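Local coordinates for Lys-gingipain W83 (Porphyromonas gingivalis, PDB 6I9A), which cleaves proteins after lysine as a secreted calcium-binding cysteine endopeptidase of family C25 and may act as a virulence factor in periodontal disease, at residues A[241-246]-A[323-328]; A[327-332]-A[357-362]; A[388-393]-A[400-405]. All coordinates share one frame; numbering follows the deposited sequence. Where two conformers were deposited one is given.

Contact 1: A[241-246]-A[323-328]; sequences YFLAIG and NTVNSI. With NA (sodium ion), chain E.
L243 meets the helix start at 323-328 with both ends of its forked side chain. One methyl, CD1 of L243, reaches tip to tip toward CG1 of V325 at 4.0 Å; the other, CD2 of L243, ends 3.8 Å from CD1 of I328. The fork is carried across by a CG that stands opposite the backbone N (chi1 167°). I328 answers with two groups of its own: while CD1 faces the leucine, its branch methyl CG2 lies 3.9 Å from CD1 of I245, whose side chain runs aslant to it. L243 and I245, two residues apart on strand 242-247, thus point to the same side and share I328 between them. The arrangement is helix-on-sheet packing in the catalytic domain, where an interior strand of the mixed sheet, flanked by strands 210-214 and 273-279, receives the first turn of helix 325-342. That turn is fastened at its N-cap, T324: OG1 of T324 accepts from N of S327 at 3.0 Å (150° at the hydrogen), and OG of S327 donates back to O of T324 at 2.7 Å. Just before the cap, N323 turns to a different task, its OD1 binding a sodium ion at 2.4 Å, with carbonyl oxygens of A315, T316, L318, S321 and Y322 completing the site.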
ATOM      1  N   TYR A 241       1.973  14.415   0.434  1.00  9.90           N
ATOM      2  CA  TYR A 241       2.349  13.190  -0.244  1.00  9.21           C
ATOM      3  C   TYR A 241       1.152  12.338  -0.575  1.00  8.88           C
ATOM      4  O   TYR A 241       0.214  12.172   0.188  1.00  9.81           O
ATOM      5  CB  TYR A 241       3.383  12.407   0.606  1.00  9.95           C
ATOM      6  CG  TYR A 241       4.497  13.342   1.031  1.00 10.40           C
ATOM      7  CD1 TYR A 241       5.201  14.090   0.088  1.00 10.49           C
ATOM      8  CD2 TYR A 241       4.752  13.572   2.377  1.00 10.16           C
ATOM      9  CE1 TYR A 241       6.134  15.050   0.481  1.00 11.14           C
ATOM     10  CE2 TYR A 241       5.716  14.519   2.787  1.00 11.47           C
ATOM     11  CZ  TYR A 241       6.397  15.252   1.827  1.00 11.68           C
ATOM     12  OH  TYR A 241       7.320  16.223   2.154  1.00 12.11           O
ATOM     13  N   PHE A 242       1.221  11.702  -1.765  1.00  9.27           N
ATOM     14  CA  PHE A 242       0.086  10.941  -2.291  1.00  8.98           C
ATOM     15  C   PHE A 242       0.403   9.458  -2.513  1.00  8.84           C
ATOM     16  O   PHE A 242       1.578   9.041  -2.594  1.00  9.00           O
ATOM     17  CB  PHE A 242      -0.434  11.605  -3.604  1.00  9.18           C
ATOM     18  CG  PHE A 242       0.637  11.934  -4.634  1.00  9.10           C
ATOM     19  CD1 PHE A 242       1.181  10.949  -5.465  1.00  9.55           C
ATOM     20  CD2 PHE A 242       1.043  13.253  -4.819  1.00 10.26           C
ATOM     21  CE1 PHE A 242       2.168  11.280  -6.387  1.00  9.83           C
ATOM     22  CE2 PHE A 242       2.002  13.577  -5.752  1.00 11.01           C
ATOM     23  CZ  PHE A 242       2.540  12.615  -6.546  1.00 10.15           C
ATOM     24  N   LEU A 243      -0.682   8.699  -2.703  1.00  8.42           N
ATOM     25  CA  LEU A 243      -0.608   7.378  -3.335  1.00  8.48           C
ATOM     26  C   LEU A 243      -0.860   7.611  -4.829  1.00  8.11           C
ATOM     27  O   LEU A 243      -1.810   8.328  -5.183  1.00  8.72           O
ATOM     28  CB  LEU A 243      -1.735   6.510  -2.766  1.00  8.74           C
ATOM     29  CG  LEU A 243      -2.006   5.204  -3.545  1.00  9.07           C
ATOM     30  CD1 LEU A 243      -0.797   4.259  -3.564  1.00  9.92           C
ATOM     31  CD2 LEU A 243      -3.192   4.473  -2.944  1.00 10.40           C
ATOM     32  N   ALA A 244      -0.014   7.048  -5.693  1.00  8.06           N
ATOM     33  CA  ALA A 244      -0.272   7.121  -7.143  1.00  8.03           C
ATOM     34  C   ALA A 244      -0.428   5.710  -7.666  1.00  8.16           C
ATOM     35  O   ALA A 244       0.279   4.774  -7.225  1.00  8.05           O
ATOM     36  CB  ALA A 244       0.847   7.854  -7.847  1.00 10.16           C
ATOM     37  N   ILE A 245      -1.330   5.572  -8.637  1.00  7.97           N
ATOM     38  CA  ILE A 245      -1.588   4.259  -9.301  1.00  7.82           C
ATOM     39  C   ILE A 245      -1.530   4.500 -10.802  1.00  8.23           C
ATOM     40  O   ILE A 245      -2.304   5.325 -11.353  1.00  8.33           O
ATOM     41  CB  ILE A 245      -2.953   3.682  -8.894  1.00  8.27           C
ATOM     42  CG1 ILE A 245      -2.996   3.494  -7.369  1.00  9.40           C
ATOM     43  CG2 ILE A 245      -3.196   2.349  -9.643  1.00  8.93           C
ATOM     44  CD1 ILE A 245      -4.268   2.814  -6.861  1.00  9.54           C
ATOM     45  N   GLY A 246      -0.612   3.810 -11.463  1.00  8.09           N
ATOM     46  CA  GLY A 246      -0.493   3.845 -12.922  1.00  8.49           C
ATOM     47  C   GLY A 246      -1.051   2.547 -13.497  1.00  8.13           C
ATOM     48  O   GLY A 246      -0.417   1.487 -13.381  1.00  8.42           O
ATOM     49  N   ASN A 323      -8.168  -1.788   3.512  1.00  8.43           N
ATOM     50  CA  ASN A 323      -7.786  -0.462   3.994  1.00  8.58           C
ATOM     51  C   ASN A 323      -6.307  -0.160   3.868  1.00  8.55           C
ATOM     52  O   ASN A 323      -5.916   0.942   4.272  1.00  9.36           O
ATOM     53  CB  ASN A 323      -8.283  -0.271   5.448  1.00  9.21           C
ATOM     54  CG  ASN A 323      -9.784  -0.126   5.437  1.00  9.06           C
ATOM     55  OD1 ASN A 323     -10.349   0.433   4.470  1.00  9.81           O
ATOM     56  ND2 ASN A 323     -10.486  -0.617   6.448  1.00 10.55           N
ATOM     57  N   THR A 324      -5.491  -1.042   3.286  1.00  8.49           N
ATOM     58  CA  THR A 324      -4.071  -0.767   3.052  1.00  8.48           C
ATOM     59  C   THR A 324      -3.817  -0.483   1.582  1.00  8.25           C
ATOM     60  O   THR A 324      -4.593  -0.880   0.710  1.00  8.91           O
ATOM     61  CB  THR A 324      -3.221  -1.917   3.540  1.00  9.48           C
ATOM     62  OG1 THR A 324      -3.522  -3.096   2.775  1.00  9.74           O
ATOM     63  CG2 THR A 324      -3.322  -2.125   5.036  1.00 10.14           C
ATOM     64  N   VAL A 325      -2.656   0.054   1.301  1.00  8.12           N
ATOM     65  CA  VAL A 325      -2.192   0.224  -0.094  1.00  8.75           C
ATOM     66  C   VAL A 325      -2.111  -1.154  -0.774  1.00  7.96           C
ATOM     67  O   VAL A 325      -2.636  -1.355  -1.875  1.00  8.20           O
ATOM     68  CB  VAL A 325      -0.813   0.920  -0.130  1.00  8.28           C
ATOM     69  CG1 VAL A 325      -0.231   0.856  -1.548  1.00  9.16           C
ATOM     70  CG2 VAL A 325      -0.932   2.383   0.315  1.00  9.13           C
ATOM     71  N   ASN A 326      -1.468  -2.142  -0.107  1.00  8.16           N
ATOM     72  CA  ASN A 326      -1.384  -3.460  -0.755  1.00  8.36           C
ATOM     73  C   ASN A 326      -2.766  -3.988  -1.058  1.00  7.98           C
ATOM     74  O   ASN A 326      -2.947  -4.638  -2.102  1.00  8.47           O
ATOM     75  CB  ASN A 326      -0.656  -4.478   0.135  1.00  9.25           C
ATOM     76  CG  ASN A 326       0.795  -4.609  -0.260  1.00  9.20           C
ATOM     77  OD1 ASN A 326       1.692  -3.983   0.325  1.00 12.24           O
ATOM     78  ND2 ASN A 326       1.071  -5.436  -1.273  1.00 10.41           N
ATOM     79  N   SER A 327      -3.757  -3.794  -0.176  1.00  8.18           N
ATOM     80  CA  SER A 327      -5.077  -4.365  -0.410  1.00  8.30           C
ATOM     81  C   SER A 327      -5.753  -3.756  -1.636  1.00  8.11           C
ATOM     82  O   SER A 327      -6.620  -4.407  -2.223  1.00  8.54           O
ATOM     83  CB  SER A 327      -5.957  -4.246   0.831  1.00  8.63           C
ATOM     84  OG  SER A 327      -6.395  -2.912   1.036  1.00  8.65           O
ATOM     85  N   ILE A 328      -5.437  -2.519  -2.004  1.00  8.21           N
ATOM     86  CA  ILE A 328      -6.045  -1.895  -3.224  1.00  8.28           C
ATOM     87  C   ILE A 328      -5.579  -2.709  -4.427  1.00  8.40           C
ATOM     88  O   ILE A 328      -6.374  -3.068  -5.313  1.00  9.56           O
ATOM     89  CB  ILE A 328      -5.664  -0.413  -3.335  1.00  8.91           C
ATOM     90  CG1 ILE A 328      -6.206   0.369  -2.127  1.00  9.27           C
ATOM     91  CG2 ILE A 328      -6.149   0.166  -4.647  1.00 10.39           C
ATOM     92  CD1 ILE A 328      -5.717   1.802  -2.069  1.00 10.26           C
TER
HETATM   93 NA    NA E 703     -11.419  -0.187   2.369  1.00  9.30          NA

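Contact 2: A[327-332]-A[357-362]; sequences SIMWAG and YHVLGD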
ATOM      1  N   SER A 327      -3.757  -3.794  -0.176  1.00  8.18           N
ATOM      2  CA  SER A 327      -5.077  -4.365  -0.410  1.00  8.30           C
ATOM      3  C   SER A 327      -5.753  -3.756  -1.636  1.00  8.11           C
ATOM      4  O   SER A 327      -6.620  -4.407  -2.223  1.00  8.54           O
ATOM      5  CB  SER A 327      -5.957  -4.246   0.831  1.00  8.63           C
ATOM      6  OG  SER A 327      -6.395  -2.912   1.036  1.00  8.65           O
ATOM      7  N   ILE A 328      -5.437  -2.519  -2.004  1.00  8.21           N
ATOM      8  CA  ILE A 328      -6.045  -1.895  -3.224  1.00  8.28           C
ATOM      9  C   ILE A 328      -5.579  -2.709  -4.427  1.00  8.40           C
ATOM     10  O   ILE A 328      -6.374  -3.068  -5.313  1.00  9.56           O
ATOM     11  CB  ILE A 328      -5.664  -0.413  -3.335  1.00  8.91           C
ATOM     12  CG1 ILE A 328      -6.206   0.369  -2.127  1.00  9.27           C
ATOM     13  CG2 ILE A 328      -6.149   0.166  -4.647  1.00 10.39           C
ATOM     14  CD1 ILE A 328      -5.717   1.802  -2.069  1.00 10.26           C
ATOM     15  N   MET A 329      -4.254  -2.997  -4.483  1.00  8.21           N
ATOM     16  CA  MET A 329      -3.695  -3.794  -5.590  1.00  8.81           C
ATOM     17  C   MET A 329      -4.272  -5.213  -5.600  1.00  8.74           C
ATOM     18  O   MET A 329      -4.613  -5.741  -6.645  1.00  9.78           O
ATOM     19  CB  MET A 329      -2.171  -3.805  -5.455  1.00  8.80           C
ATOM     20  CG  MET A 329      -1.477  -4.573  -6.577  1.00  9.64           C
ATOM     21  SD  MET A 329       0.310  -4.497  -6.469  1.00 10.91           S
ATOM     22  CE  MET A 329       0.660  -5.778  -5.256  1.00 14.18           C
ATOM     23  N   TRP A 330      -4.399  -5.801  -4.404  1.00  8.54           N
ATOM     24  CA  TRP A 330      -4.942  -7.149  -4.237  1.00  9.00           C
ATOM     25  C   TRP A 330      -6.352  -7.197  -4.818  1.00  8.69           C
ATOM     26  O   TRP A 330      -6.694  -8.098  -5.579  1.00  8.50           O
ATOM     27  CB  TRP A 330      -4.976  -7.456  -2.733  1.00  9.41           C
ATOM     28  CG  TRP A 330      -5.370  -8.870  -2.445  1.00 10.01           C
ATOM     29  CD1 TRP A 330      -6.630  -9.350  -2.269  1.00 10.68           C
ATOM     30  CD2 TRP A 330      -4.483  -9.955  -2.223  1.00 10.75           C
ATOM     31  NE1 TRP A 330      -6.570 -10.715  -1.970  1.00 12.67           N
ATOM     32  CE2 TRP A 330      -5.264 -11.094  -1.932  1.00 12.39           C
ATOM     33  CE3 TRP A 330      -3.102 -10.072  -2.262  1.00 12.54           C
ATOM     34  CZ2 TRP A 330      -4.676 -12.351  -1.672  1.00 13.18           C
ATOM     35  CZ3 TRP A 330      -2.528 -11.292  -2.006  1.00 15.90           C
ATOM     36  CH2 TRP A 330      -3.310 -12.408  -1.724  1.00 16.12           C
ATOM     37  N   ALA A 331      -7.212  -6.240  -4.452  1.00  8.58           N
ATOM     38  CA  ALA A 331      -8.599  -6.196  -4.933  1.00  8.20           C
ATOM     39  C   ALA A 331      -8.633  -6.081  -6.460  1.00  8.69           C
ATOM     40  O   ALA A 331      -9.462  -6.724  -7.114  1.00  8.51           O
ATOM     41  CB  ALA A 331      -9.326  -5.015  -4.283  1.00  9.24           C
ATOM     42  N   GLY A 332      -7.761  -5.250  -7.046  1.00  8.04           N
ATOM     43  CA  GLY A 332      -7.735  -5.138  -8.510  1.00  8.46           C
ATOM     44  C   GLY A 332      -7.402  -6.455  -9.144  1.00  7.82           C
ATOM     45  O   GLY A 332      -8.052  -6.908 -10.099  1.00  8.50           O
ATOM     46  N   TYR A 357       1.648  -6.639 -11.293  1.00  7.82           N
ATOM     47  CA  TYR A 357       1.449  -5.465 -10.434  1.00  7.97           C
ATOM     48  C   TYR A 357       2.297  -5.524  -9.191  1.00  8.03           C
ATOM     49  O   TYR A 357       2.471  -6.604  -8.567  1.00  9.07           O
ATOM     50  CB  TYR A 357      -0.030  -5.272 -10.138  1.00  8.94           C
ATOM     51  CG  TYR A 357      -0.712  -4.385 -11.173  1.00  8.76           C
ATOM     52  CD1 TYR A 357      -1.244  -4.916 -12.355  1.00  9.33           C
ATOM     53  CD2 TYR A 357      -0.754  -3.004 -11.012  1.00 10.01           C
ATOM     54  CE1 TYR A 357      -1.821  -4.088 -13.316  1.00  8.81           C
ATOM     55  CE2 TYR A 357      -1.354  -2.185 -11.959  1.00  9.57           C
ATOM     56  CZ  TYR A 357      -1.896  -2.732 -13.101  1.00  8.82           C
ATOM     57  OH  TYR A 357      -2.499  -1.870 -13.989  1.00  9.41           O
ATOM     58  N   HIS A 358       2.844  -4.373  -8.820  1.00  7.93           N
ATOM     59  CA  HIS A 358       3.683  -4.247  -7.631  1.00  8.12           C
ATOM     60  C   HIS A 358       3.348  -3.000  -6.878  1.00  7.84           C
ATOM     61  O   HIS A 358       2.915  -2.005  -7.461  1.00  8.89           O
ATOM     62  CB  HIS A 358       5.167  -4.147  -8.072  1.00  9.19           C
ATOM     63  CG  HIS A 358       5.724  -5.448  -8.589  1.00  8.69           C
ATOM     64  ND1 HIS A 358       5.436  -5.908  -9.847  1.00  8.91           N
ATOM     65  CD2 HIS A 358       6.492  -6.376  -7.955  1.00  9.38           C
ATOM     66  CE1 HIS A 358       6.041  -7.100  -9.954  1.00  9.16           C
ATOM     67  NE2 HIS A 358       6.684  -7.424  -8.831  1.00  9.61           N
ATOM     68  N   VAL A 359       3.684  -3.045  -5.568  1.00  8.14           N
ATOM     69  CA  VAL A 359       3.765  -1.855  -4.749  1.00  8.05           C
ATOM     70  C   VAL A 359       5.252  -1.480  -4.602  1.00  8.25           C
ATOM     71  O   VAL A 359       6.061  -2.309  -4.143  1.00  8.83           O
ATOM     72  CB  VAL A 359       3.147  -2.044  -3.353  1.00  8.71           C
ATOM     73  CG1 VAL A 359       3.326  -0.748  -2.529  1.00  9.41           C
ATOM     74  CG2 VAL A 359       1.647  -2.407  -3.429  1.00  9.90           C
ATOM     75  N   LEU A 360       5.565  -0.224  -4.927  1.00  8.57           N
ATOM     76  CA  LEU A 360       6.858   0.419  -4.625  1.00  8.92           C
ATOM     77  C   LEU A 360       6.567   1.482  -3.559  1.00  8.63           C
ATOM     78  O   LEU A 360       5.520   2.144  -3.578  1.00 10.59           O
ATOM     79  CB  LEU A 360       7.482   1.035  -5.877  1.00  9.96           C
ATOM     80  CG  LEU A 360       7.959  -0.033  -6.876  1.00 10.33           C
ATOM     81  CD1 LEU A 360       8.084   0.533  -8.293  1.00 10.94           C
ATOM     82  CD2 LEU A 360       9.311  -0.609  -6.417  1.00 12.83           C
ATOM     83  N   GLY A 361       7.474   1.609  -2.589  1.00  9.05           N
ATOM     84  CA  GLY A 361       7.151   2.395  -1.406  1.00  9.65           C
ATOM     85  C   GLY A 361       6.375   1.535  -0.410  1.00  9.56           C
ATOM     86  O   GLY A 361       6.479   0.305  -0.431  1.00 10.73           O
ATOM     87  N   ASP A 362       5.651   2.154   0.525  1.00  8.94           N
ATOM     88  CA  ASP A 362       5.158   1.421   1.686  1.00  9.23           C
ATOM     89  C   ASP A 362       3.718   0.964   1.509  1.00  8.46           C
ATOM     90  O   ASP A 362       2.746   1.721   1.659  1.00  9.03           O
ATOM     91  CB  ASP A 362       5.311   2.314   2.923  1.00  9.93           C
ATOM     92  CG  ASP A 362       4.969   1.599   4.229  1.00  9.25           C
ATOM     93  OD1 ASP A 362       4.459   0.452   4.167  1.00  9.67           O
ATOM     94  OD2 ASP A 362       5.257   2.173   5.311  1.00 10.06           O
TER
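Sulfur against backbone is the first kind of interaction here: SD of M329 lies over the start of strand 357-361, 3.5 Å from C of Y357 and 3.4 Å from C of H358. The methionine leaves its helix extended, CG opposite the backbone N (chi1 -178°) and the next torsion extended too, which carries SD onto the backbone at Y357 and H358. Helix and strand run nearly antiparallel, at 172°, with their axes 9.0 Å apart, and this one side chain bridges much of that interval.

Apolar side-chain packing is the second kind. The methionine chain passes both Y357 and V359 at a slant, with SD of M329 3.8 Å from CB of Y357 and 3.9 Å from CG2 of V359. A bend at chi3 (82°) turns only the terminal methyl, CE of M329, which lies 4.0 Å from CG2 of V359. I277 of the neighbouring strand 273-279 touches M329, Y357 and V359 alike, so the methionine packs against two adjacent strands of the mixed sheet.

Polar bonds belong to the surroundings. The ring of Y357 leads away from the helix and stacks with W291, while its OH is hydrogen-bonded to D288 and N247; H358 points its CB away from the helix and uses its imidazole for O of A356 and N of D102. Backbone bonds of V359 and G361 with R120 link the strand to strand 117-121 of the parallel sheet.

Between the two segments, then, the contact is van der Waals packing of a thioether with no polar bond; the Y357 ring is probably held by its stack on W291 and its OH bonds, the H358 ring by its bonds to A356 and D102.

Contact 3: A[388-393]-A[400-405]; sequences ASYSIQ and VAISKD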
ATOM      1  N   ALA A 388      -0.796  -9.239  32.481  1.00 16.06           N
ATOM      2  CA  ALA A 388      -0.905  -9.934  31.208  1.00 15.86           C
ATOM      3  C   ALA A 388      -1.672  -9.105  30.182  1.00 14.93           C
ATOM      4  O   ALA A 388      -1.501  -9.346  28.974  1.00 15.06           O
ATOM      5  CB  ALA A 388      -1.605 -11.283  31.401  1.00 17.46           C
ATOM      6  N   SER A 389      -2.509  -8.184  30.634  1.00 14.68           N
ATOM      7  CA  SER A 389      -3.261  -7.340  29.696  1.00 13.82           C
ATOM      8  C   SER A 389      -3.693  -6.096  30.373  1.00 13.79           C
ATOM      9  O   SER A 389      -3.704  -6.027  31.622  1.00 14.81           O
ATOM     10  CB  SER A 389      -4.464  -8.100  29.139  1.00 16.42           C
ATOM     11  OG  SER A 389      -5.420  -8.394  30.148  1.00 18.56           O
ATOM     12  N   TYR A 390      -4.106  -5.093  29.572  1.00 13.92           N
ATOM     13  CA  TYR A 390      -4.719  -3.868  30.036  1.00 13.58           C
ATOM     14  C   TYR A 390      -5.913  -3.555  29.181  1.00 13.51           C
ATOM     15  O   TYR A 390      -5.880  -3.795  27.979  1.00 14.24           O
ATOM     16  CB  TYR A 390      -3.794  -2.645  29.972  1.00 14.83           C
ATOM     17  CG  TYR A 390      -2.475  -2.810  30.690  1.00 14.11           C
ATOM     18  CD1 TYR A 390      -2.382  -2.651  32.073  1.00 14.24           C
ATOM     19  CD2 TYR A 390      -1.314  -3.108  29.988  1.00 14.12           C
ATOM     20  CE1 TYR A 390      -1.167  -2.804  32.734  1.00 14.81           C
ATOM     21  CE2 TYR A 390      -0.088  -3.237  30.631  1.00 14.55           C
ATOM     22  CZ  TYR A 390      -0.016  -3.085  32.008  1.00 14.12           C
ATOM     23  OH  TYR A 390       1.204  -3.270  32.623  1.00 16.01           O
ATOM     24  N   SER A 391      -6.941  -2.938  29.738  1.00 14.25           N
ATOM     25  CA  SER A 391      -8.071  -2.431  28.945  1.00 14.56           C
ATOM     26  C   SER A 391      -7.798  -0.984  28.612  1.00 14.02           C
ATOM     27  O   SER A 391      -7.412  -0.180  29.460  1.00 14.70           O
ATOM     28  CB  SER A 391      -9.372  -2.583  29.733  1.00 16.81           C
ATOM     29  OG  SER A 391      -9.316  -1.935  30.998  1.00 25.11           O
ATOM     30  N   ILE A 392      -8.024  -0.636  27.324  1.00 14.24           N
ATOM     31  CA  ILE A 392      -7.890   0.706  26.806  1.00 13.57           C
ATOM     32  C   ILE A 392      -9.142   0.927  25.967  1.00 13.24           C
ATOM     33  O   ILE A 392      -9.482   0.042  25.195  1.00 14.63           O
ATOM     34  CB  ILE A 392      -6.544   0.941  26.053  1.00 14.68           C
ATOM     35  CG1 ILE A 392      -5.371   0.839  27.081  1.00 19.03           C
ATOM     36  CG2 ILE A 392      -6.587   2.269  25.365  1.00 17.38           C
ATOM     37  CD1 ILE A 392      -3.951   1.097  26.593  1.00 20.88           C
ATOM     38  N   GLN A 393      -9.827   2.060  26.133  1.00 13.04           N
ATOM     39  CA  GLN A 393     -11.029   2.237  25.345  0.51 13.82           C
ATOM     40  C   GLN A 393     -10.734   3.123  24.138  1.00 13.67           C
ATOM     41  O   GLN A 393      -9.985   4.087  24.218  1.00 13.23           O
ATOM     42  CB  GLN A 393     -12.182   2.745  26.202  0.51 14.27           C
ATOM     43  CG  GLN A 393     -12.530   1.768  27.343  0.51 13.32           C
ATOM     44  CD  GLN A 393     -11.550   1.832  28.499  0.51 12.68           C
ATOM     45  OE1 GLN A 393     -10.985   2.892  28.806  0.51 12.52           O
ATOM     46  NE2 GLN A 393     -11.351   0.703  29.177  0.51 15.01           N
ATOM     47  N   VAL A 400      -4.802  -0.732  19.191  1.00 10.04           N
ATOM     48  CA  VAL A 400      -4.047  -0.097  20.269  1.00 10.29           C
ATOM     49  C   VAL A 400      -2.732  -0.814  20.478  1.00  9.59           C
ATOM     50  O   VAL A 400      -2.723  -2.044  20.583  1.00 10.46           O
ATOM     51  CB  VAL A 400      -4.900  -0.107  21.558  1.00 11.05           C
ATOM     52  CG1 VAL A 400      -4.168   0.616  22.691  1.00 12.36           C
ATOM     53  CG2 VAL A 400      -6.292   0.510  21.335  1.00 12.10           C
ATOM     54  N   ALA A 401      -1.648  -0.060  20.622  1.00  9.74           N
ATOM     55  CA  ALA A 401      -0.317  -0.644  20.795  1.00 10.22           C
ATOM     56  C   ALA A 401       0.377   0.051  21.922  1.00  9.76           C
ATOM     57  O   ALA A 401       0.431   1.284  21.971  1.00 10.80           O
ATOM     58  CB  ALA A 401       0.518  -0.500  19.515  1.00 10.79           C
ATOM     59  N   ILE A 402       1.014  -0.734  22.811  1.00 10.29           N
ATOM     60  CA  ILE A 402       1.834  -0.226  23.900  1.00 10.23           C
ATOM     61  C   ILE A 402       3.281  -0.599  23.605  1.00  9.93           C
ATOM     62  O   ILE A 402       3.566  -1.763  23.349  1.00 11.16           O
ATOM     63  CB  ILE A 402       1.373  -0.765  25.259  1.00 11.92           C
ATOM     64  CG1 ILE A 402      -0.080  -0.323  25.559  1.00 12.02           C
ATOM     65  CG2 ILE A 402       2.343  -0.299  26.381  1.00 13.31           C
ATOM     66  CD1 ILE A 402      -0.644  -0.944  26.848  1.00 14.35           C
ATOM     67  N   SER A 403       4.188   0.384  23.666  1.00 11.52           N
ATOM     68  CA  SER A 403       5.592   0.154  23.333  1.00 11.40           C
ATOM     69  C   SER A 403       6.471   1.053  24.187  1.00 12.08           C
ATOM     70  O   SER A 403       5.996   1.938  24.886  1.00 12.78           O
ATOM     71  CB  SER A 403       5.841   0.418  21.840  1.00 12.27           C
ATOM     72  OG  SER A 403       5.705   1.794  21.526  1.00 13.23           O
ATOM     73  N   LYS A 404       7.791   0.815  24.108  1.00 13.67           N
ATOM     74  CA  LYS A 404       8.775   1.705  24.705  1.00 14.34           C
ATOM     75  C   LYS A 404      10.097   1.526  23.984  1.00 15.28           C
ATOM     76  O   LYS A 404      10.463   0.400  23.659  1.00 15.14           O
ATOM     77  CB  LYS A 404       8.937   1.457  26.213  1.00 14.98           C
ATOM     78  CG  LYS A 404       9.699   2.604  26.924  1.00 16.49           C
ATOM     79  CD  LYS A 404       9.725   2.443  28.450  1.00 18.16           C
ATOM     80  CE  LYS A 404      10.480   1.208  28.909  1.00 20.02           C
ATOM     81  NZ  LYS A 404      11.937   1.338  28.661  1.00 24.82           N
ATOM     82  N   ASP A 405      10.743   2.644  23.640  1.00 17.36           N
ATOM     83  CA  ASP A 405      12.035   2.628  22.938  1.00 18.73           C
ATOM     84  C   ASP A 405      11.961   1.861  21.609  1.00 20.23           C
ATOM     85  O   ASP A 405      12.911   1.200  21.227  1.00 20.48           O
ATOM     86  CB  ASP A 405      13.150   1.997  23.822  1.00 24.25           C
ATOM     87  CG  ASP A 405      13.173   2.438  25.262  1.00 28.92           C
ATOM     88  OD1 ASP A 405      13.377   3.632  25.504  1.00 34.93           O
ATOM     89  OD2 ASP A 405      12.966   1.574  26.148  1.00 33.74           O
TER
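I392 and I402 bring their terminal methyls together, CD1 of I392 lying 3.9 Å from CD1 of I402. The same I392 methyl is also 3.9 Å from CG1 of V400, so it fills the hollow between two side chains that rise from one side of strand 399-404. V400 fits the other way as well: its CG1 rests beside the branch of I392, 4.0 Å from CG2 of that residue, putting the valine bump against the fork of the isoleucine. These strands are not hydrogen-bonded neighbours; in the antiparallel sheet of the C-terminal Ig-like domain, 419-424 and 407-413 come between them. With axes 9.2 Å apart and directions 129° from each other, 389-393 and 400-404 face one another across the interior of the Ig-like sandwich, the sheet folding round between them. Farther along, the side chain of Y390 crosses that of I402 at about a right angle, CD2 of Y390 3.9 Å from CD1 of I402. CG of Y390 lies anti to the carbonyl carbon (chi1 -55°), carrying the ring toward I402, and the Y390 OH hydrogen-bonds to O of P384. V436 touches I392, and V422 touches both V400 and I402.

How the contacts relate
Contacts 1 and 2 form one continuous piece of core, their centres 6 Å apart. Both use helix 325-342 and share S327 and I328; the helix packs on the mixed sheet, meeting interior strand 242-247 in contact 1 and strand 357-361, where the catalytic domain's two sheets meet, in contact 2. They also touch directly, CG1 of V325 lying 4.0 Å from CG1 of V359. The bound inhibitor KYT-36 lies about 6 Å from the side chain of Y357 and about 9 Å from that of I245, touching neither; the Y357 side chain is also about 9 Å from that of nucleophile C249. Contact 3 belongs to the Ig-like domain, its centre about 29 Å from that of contact 1.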